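Local structure of 4-oxalmesaconate hydratase (Pseudomonas putida, 5CGZ) at residues L24-E27 against A31-V34; H33-S38 against F96-V101. The protein catalyses the zinc-dependent hydration of the enol form of oxalomesaconate to 4-carboxy-4-hydroxy-2-oxoadipate, the third step of gallate degradation. All coordinates share one frame; numbering follows the deposited sequence. Where two conformers were deposited one is given.

Overall arrangement
Contacts 1 and 2 share strand 31-36, which lies inside the parallel part of the sheet, between strands 76-80 and 3-8. Their centres are 16 Å apart. Contact 1 sets the start of this strand against the end of helix 13-27. Contact 2 sets the strand against helix 92-105 on the other face of the sheet. Met32 serves contact 1, and His33 and Val35 serve contact 2. This gives the helix-sheet-helix layering of a Rossmann-like fold. Zinc is bound by His10, Asp13, Glu44 and His123. Contact 1 lies away from this site. In contact 2 the side chain of Val35 is about 13 Å from the zinc ion.

Contact 1. Residues L24-E27 against A31-V34; sequences LHAE and AMHV
The imidazole of His25 is the flat group here, but Met32 meets its stem and not its ring. Met32 SD lies 3.8 Å from His25 CB. The ring leads away from the strand. ND1 donates a hydrogen bond to Ala21 O, one turn back in the same helix, and NE2 is hydrogen-bonded to the backbone N of Leu239 of a second subunit; the Tyr30 ring meets the imidazole edge-to-face, and the Phe109 ring meets it with the planes about 55° apart. The two hydrogen bonds fix the rotation of the ring and are consistent with a hydrogen on ND1.

Met32 does most of the work from the strand. Its CG lies 4.0 Å from Ala26 N, against the helix backbone. The same CG is 4.3 Å from Ala26 CB. The bend at chi2 (-59°) brings SD beside His25 CB; the bend at chi3 (-56°) turns only the terminal CE. The contact is small, burying 112 Å² over both sides, and it is apolar.

It closes the beta-alpha-beta unit of strand 3-8, helix 13-27 and strand 31-36. Only three residues separate segments 24-27 and 31-34. Met32 also touches Ala4 of strand 3-8 and Ile22 of the helix, and its backbone pairs with Ser77 of strand 76-80, while Ala31 and His33 pair with strand 3-8.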
ATOM      1  N   LEU A  24      12.773  -9.165  29.835  1.00 30.87           N
ATOM      2  CA  LEU A  24      11.699  -8.437  30.503  1.00 31.02           C
ATOM      3  C   LEU A  24      10.578  -9.390  30.933  1.00 37.74           C
ATOM      4  O   LEU A  24      10.114  -9.346  32.079  1.00 33.72           O
ATOM      5  CB  LEU A  24      11.138  -7.323  29.601  1.00 27.47           C
ATOM      6  CG  LEU A  24      10.151  -6.360  30.273  1.00 35.61           C
ATOM      7  CD1 LEU A  24      10.846  -5.503  31.326  1.00 29.44           C
ATOM      8  CD2 LEU A  24       9.422  -5.474  29.258  1.00 31.75           C
ATOM      9  N   HIS A  25      10.130 -10.249  30.026  1.00 30.64           N
ATOM     10  CA  HIS A  25       9.020 -11.134  30.369  1.00 35.37           C
ATOM     11  C   HIS A  25       9.456 -12.256  31.330  1.00 33.12           C
ATOM     12  O   HIS A  25       8.660 -12.710  32.153  1.00 35.01           O
ATOM     13  CB  HIS A  25       8.374 -11.711  29.101  1.00 32.70           C
ATOM     14  CG  HIS A  25       7.582 -10.698  28.325  1.00 31.68           C
ATOM     15  ND1 HIS A  25       8.166  -9.828  27.427  1.00 32.00           N
ATOM     16  CD2 HIS A  25       6.262 -10.391  28.347  1.00 29.41           C
ATOM     17  CE1 HIS A  25       7.234  -9.041  26.912  1.00 32.82           C
ATOM     18  NE2 HIS A  25       6.071  -9.362  27.453  1.00 34.78           N
ATOM     19  N   ALA A  26      10.707 -12.693  31.236  1.00 31.30           N
ATOM     20  CA  ALA A  26      11.230 -13.662  32.198  1.00 34.12           C
ATOM     21  C   ALA A  26      11.083 -13.116  33.630  1.00 39.37           C
ATOM     22  O   ALA A  26      10.685 -13.842  34.549  1.00 38.51           O
ATOM     23  CB  ALA A  26      12.691 -13.994  31.890  1.00 31.44           C
ATOM     24  N   GLU A  27      11.367 -11.827  33.810  1.00 33.45           N
ATOM     25  CA  GLU A  27      11.253 -11.207  35.130  1.00 34.36           C
ATOM     26  C   GLU A  27       9.798 -11.061  35.551  1.00 41.57           C
ATOM     27  O   GLU A  27       9.501 -10.881  36.737  1.00 43.36           O
ATOM     28  CB  GLU A  27      11.962  -9.850  35.154  1.00 33.32           C
ATOM     29  CG  GLU A  27      13.466  -9.979  34.977  1.00 33.73           C
ATOM     30  CD  GLU A  27      14.215  -8.682  35.243  1.00 37.69           C
ATOM     31  OE1 GLU A  27      13.564  -7.651  35.517  1.00 39.73           O
ATOM     32  OE2 GLU A  27      15.464  -8.698  35.189  1.00 38.38           O
ATOM     33  N   ALA A  31       8.101 -18.371  31.383  1.00 35.65           N
ATOM     34  CA  ALA A  31       9.064 -19.331  30.864  1.00 38.28           C
ATOM     35  C   ALA A  31       9.274 -19.011  29.392  1.00 37.44           C
ATOM     36  O   ALA A  31       8.457 -19.370  28.537  1.00 34.30           O
ATOM     37  CB  ALA A  31       8.578 -20.770  31.054  1.00 33.04           C
ATOM     38  N   MET A  32      10.354 -18.294  29.108  1.00 35.92           N
ATOM     39  CA  MET A  32      10.660 -17.892  27.747  1.00 35.07           C
ATOM     40  C   MET A  32      11.414 -19.004  27.037  1.00 34.14           C
ATOM     41  O   MET A  32      12.443 -19.462  27.525  1.00 35.11           O
ATOM     42  CB  MET A  32      11.476 -16.599  27.741  1.00 32.23           C
ATOM     43  CG  MET A  32      10.738 -15.393  28.344  1.00 31.75           C
ATOM     44  SD  MET A  32       9.191 -15.007  27.480  1.00 35.31           S
ATOM     45  CE  MET A  32       9.797 -14.802  25.796  1.00 32.12           C
ATOM     46  N   HIS A  33      10.898 -19.436  25.890  1.00 30.88           N
ATOM     47  CA  HIS A  33      11.571 -20.457  25.087  1.00 29.95           C
ATOM     48  C   HIS A  33      11.954 -19.934  23.705  1.00 33.43           C
ATOM     49  O   HIS A  33      11.144 -19.302  23.022  1.00 31.59           O
ATOM     50  CB  HIS A  33      10.687 -21.697  24.929  1.00 30.87           C
ATOM     51  CG  HIS A  33      11.379 -22.833  24.238  1.00 35.44           C
ATOM     52  ND1 HIS A  33      12.525 -23.421  24.737  1.00 33.79           N
ATOM     53  CD2 HIS A  33      11.104 -23.476  23.076  1.00 33.65           C
ATOM     54  CE1 HIS A  33      12.919 -24.380  23.917  1.00 37.41           C
ATOM     55  NE2 HIS A  33      12.074 -24.435  22.900  1.00 35.96           N
ATOM     56  N   VAL A  34      13.180 -20.226  23.292  1.00 30.12           N
ATOM     57  CA  VAL A  34      13.685 -19.813  21.991  1.00 30.69           C
ATOM     58  C   VAL A  34      13.944 -21.026  21.100  1.00 39.37           C
ATOM     59  O   VAL A  34      14.630 -21.972  21.506  1.00 33.87           O
ATOM     60  CB  VAL A  34      14.986 -18.999  22.134  1.00 31.41           C
ATOM     61  CG1 VAL A  34      15.570 -18.636  20.766  1.00 29.11           C
ATOM     62  CG2 VAL A  34      14.731 -17.746  22.947  1.00 30.08           C
TER

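Contact 2. Residues H33-S38 against F96-V101; sequences HVVCLS and FRLADV
Both ring nitrogens of His33 are held by strand 76-80, NE2 by Glu79 OE1 and ND1 by Ser77 OG, while a carbon edge of the ring meets Val101. CD2 of His33 lies 3.8 Å from Val101 CG1, which sits near the ring plane. The two side chains cross at about a right angle.

The same methyl, Val101 CG1, also meets Val35 CG2 at 3.9 Å, tip to tip. It therefore serves two residues of the strand. One helix turn earlier, Leu98 CD1 lies 4.3 Å from Val35 CG2. CG of Leu98 is anti to its backbone N (chi1 -168°), and the branch end reaches closer to the strand than its CB does. Leu98 also touches Leu129 and Ala133 of helix 122-138.

Strand 33-36 and helix 96-101 run nearly antiparallel, at 173°, with axes 11.0 Å apart. This is helix-on-sheet packing, with Val35, Val101 and Leu98 filling the layer between.

The chemistry divides the work. Methyl groups and a ring carbon make the contact with the helix, and neighbouring strand residues satisfy the polar atoms of the imidazole. The Glu79 carboxylate would probably favour a proton on NE2.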
ATOM      1  N   HIS A  33      10.898 -19.436  25.890  1.00 30.88           N
ATOM      2  CA  HIS A  33      11.571 -20.457  25.087  1.00 29.95           C
ATOM      3  C   HIS A  33      11.954 -19.934  23.705  1.00 33.43           C
ATOM      4  O   HIS A  33      11.144 -19.302  23.022  1.00 31.59           O
ATOM      5  CB  HIS A  33      10.687 -21.697  24.929  1.00 30.87           C
ATOM      6  CG  HIS A  33      11.379 -22.833  24.238  1.00 35.44           C
ATOM      7  ND1 HIS A  33      12.525 -23.421  24.737  1.00 33.79           N
ATOM      8  CD2 HIS A  33      11.104 -23.476  23.076  1.00 33.65           C
ATOM      9  CE1 HIS A  33      12.919 -24.380  23.917  1.00 37.41           C
ATOM     10  NE2 HIS A  33      12.074 -24.435  22.900  1.00 35.96           N
ATOM     11  N   VAL A  34      13.180 -20.226  23.292  1.00 30.12           N
ATOM     12  CA  VAL A  34      13.685 -19.813  21.991  1.00 30.69           C
ATOM     13  C   VAL A  34      13.944 -21.026  21.100  1.00 39.37           C
ATOM     14  O   VAL A  34      14.630 -21.972  21.506  1.00 33.87           O
ATOM     15  CB  VAL A  34      14.986 -18.999  22.134  1.00 31.41           C
ATOM     16  CG1 VAL A  34      15.570 -18.636  20.766  1.00 29.11           C
ATOM     17  CG2 VAL A  34      14.731 -17.746  22.947  1.00 30.08           C
ATOM     18  N   VAL A  35      13.380 -21.006  19.896  1.00 32.98           N
ATOM     19  CA  VAL A  35      13.776 -21.948  18.856  1.00 32.48           C
ATOM     20  C   VAL A  35      14.679 -21.238  17.844  1.00 35.74           C
ATOM     21  O   VAL A  35      14.263 -20.254  17.225  1.00 32.70           O
ATOM     22  CB  VAL A  35      12.574 -22.543  18.104  1.00 33.97           C
ATOM     23  CG1 VAL A  35      13.057 -23.380  16.922  1.00 30.02           C
ATOM     24  CG2 VAL A  35      11.700 -23.372  19.029  1.00 29.99           C
ATOM     25  N   CYS A  36      15.908 -21.731  17.690  1.00 31.02           N
ATOM     26  CA  CYS A  36      16.802 -21.294  16.619  1.00 32.56           C
ATOM     27  C   CYS A  36      16.754 -22.303  15.485  1.00 33.03           C
ATOM     28  O   CYS A  36      17.228 -23.428  15.636  1.00 33.95           O
ATOM     29  CB  CYS A  36      18.235 -21.152  17.116  1.00 30.99           C
ATOM     30  SG  CYS A  36      18.459 -19.959  18.435  1.00 35.53           S
ATOM     31  N   LEU A  37      16.191 -21.909  14.349  1.00 29.88           N
ATOM     32  CA  LEU A  37      15.987 -22.859  13.262  1.00 32.47           C
ATOM     33  C   LEU A  37      17.323 -23.302  12.666  1.00 33.66           C
ATOM     34  O   LEU A  37      17.475 -24.453  12.247  1.00 33.87           O
ATOM     35  CB  LEU A  37      15.082 -22.259  12.180  1.00 30.79           C
ATOM     36  CG  LEU A  37      13.644 -21.951  12.622  1.00 32.50           C
ATOM     37  CD1 LEU A  37      12.896 -21.161  11.552  1.00 31.47           C
ATOM     38  CD2 LEU A  37      12.889 -23.227  12.971  1.00 27.82           C
ATOM     39  N   SER A  38      18.287 -22.387  12.638  1.00 32.77           N
ATOM     40  CA  SER A  38      19.627 -22.689  12.142  1.00 33.53           C
ATOM     41  C   SER A  38      20.630 -21.904  12.971  1.00 35.76           C
ATOM     42  O   SER A  38      20.238 -21.178  13.877  1.00 37.84           O
ATOM     43  CB  SER A  38      19.762 -22.342  10.653  1.00 32.73           C
ATOM     44  OG  SER A  38      19.922 -20.942  10.478  1.00 34.55           O
ATOM     45  N   PHE A  96       5.738 -29.559  11.476  1.00 33.91           N
ATOM     46  CA  PHE A  96       5.188 -30.348  12.583  1.00 35.15           C
ATOM     47  C   PHE A  96       6.094 -30.291  13.830  1.00 33.76           C
ATOM     48  O   PHE A  96       5.605 -30.245  14.965  1.00 34.34           O
ATOM     49  CB  PHE A  96       4.961 -31.798  12.139  1.00 33.83           C
ATOM     50  CG  PHE A  96       3.866 -31.956  11.108  1.00 35.79           C
ATOM     51  CD1 PHE A  96       2.683 -31.230  11.209  1.00 32.99           C
ATOM     52  CD2 PHE A  96       4.021 -32.822  10.037  1.00 40.72           C
ATOM     53  CE1 PHE A  96       1.679 -31.378  10.271  1.00 34.72           C
ATOM     54  CE2 PHE A  96       3.012 -32.975   9.089  1.00 36.40           C
ATOM     55  CZ  PHE A  96       1.844 -32.252   9.206  1.00 34.92           C
ATOM     56  N   ARG A  97       7.406 -30.298  13.619  1.00 30.33           N
ATOM     57  CA  ARG A  97       8.373 -30.105  14.705  0.58 35.67           C
ATOM     58  C   ARG A  97       8.028 -28.831  15.476  1.00 36.43           C
ATOM     59  O   ARG A  97       7.955 -28.819  16.703  1.00 33.64           O
ATOM     60  CB  ARG A  97       9.813 -30.007  14.165  0.58 35.74           C
ATOM     61  CG  ARG A  97      10.593 -31.328  14.039  0.58 41.00           C
ATOM     62  CD  ARG A  97      11.991 -31.243  14.712  0.58 44.34           C
ATOM     63  NE  ARG A  97      13.061 -30.806  13.814  0.58 41.32           N
ATOM     64  CZ  ARG A  97      14.320 -30.552  14.188  0.58 35.79           C
ATOM     65  NH1 ARG A  97      15.200 -30.168  13.279  0.58 34.52           N
ATOM     66  NH2 ARG A  97      14.708 -30.673  15.459  0.58 31.14           N
ATOM     67  N   LEU A  98       7.826 -27.742  14.734  1.00 33.22           N
ATOM     68  CA  LEU A  98       7.531 -26.457  15.359  1.00 28.41           C
ATOM     69  C   LEU A  98       6.135 -26.446  15.993  1.00 29.14           C
ATOM     70  O   LEU A  98       5.947 -25.884  17.071  1.00 32.06           O
ATOM     71  CB  LEU A  98       7.668 -25.319  14.334  1.00 31.21           C
ATOM     72  CG  LEU A  98       7.676 -23.899  14.910  1.00 32.41           C
ATOM     73  CD1 LEU A  98       8.681 -23.787  16.066  1.00 30.50           C
ATOM     74  CD2 LEU A  98       8.013 -22.880  13.815  1.00 28.48           C
ATOM     75  N   ALA A  99       5.155 -27.062  15.334  1.00 28.02           N
ATOM     76  CA  ALA A  99       3.821 -27.169  15.923  1.00 29.52           C
ATOM     77  C   ALA A  99       3.872 -27.909  17.259  1.00 33.14           C
ATOM     78  O   ALA A  99       3.133 -27.574  18.189  1.00 34.82           O
ATOM     79  CB  ALA A  99       2.854 -27.865  14.970  1.00 26.06           C
ATOM     80  N   ASP A 100       4.743 -28.912  17.357  1.00 32.78           N
ATOM     81  CA  ASP A 100       4.903 -29.640  18.616  1.00 33.24           C
ATOM     82  C   ASP A 100       5.513 -28.747  19.702  1.00 34.74           C
ATOM     83  O   ASP A 100       5.155 -28.865  20.873  1.00 33.99           O
ATOM     84  CB  ASP A 100       5.763 -30.893  18.413  1.00 35.29           C
ATOM     85  CG  ASP A 100       5.077 -31.940  17.531  1.00 41.08           C
ATOM     86  OD1 ASP A 100       3.837 -31.870  17.345  1.00 37.14           O
ATOM     87  OD2 ASP A 100       5.783 -32.837  17.025  1.00 38.81           O
ATOM     88  N   VAL A 101       6.431 -27.860  19.326  1.00 32.45           N
ATOM     89  CA  VAL A 101       6.953 -26.898  20.295  1.00 30.34           C
ATOM     90  C   VAL A 101       5.810 -26.037  20.828  1.00 33.02           C
ATOM     91  O   VAL A 101       5.710 -25.810  22.036  1.00 32.14           O
ATOM     92  CB  VAL A 101       8.056 -26.009  19.688  1.00 33.66           C
ATOM     93  CG1 VAL A 101       8.473 -24.910  20.671  1.00 30.48           C
ATOM     94  CG2 VAL A 101       9.260 -26.873  19.302  1.00 27.91           C
TER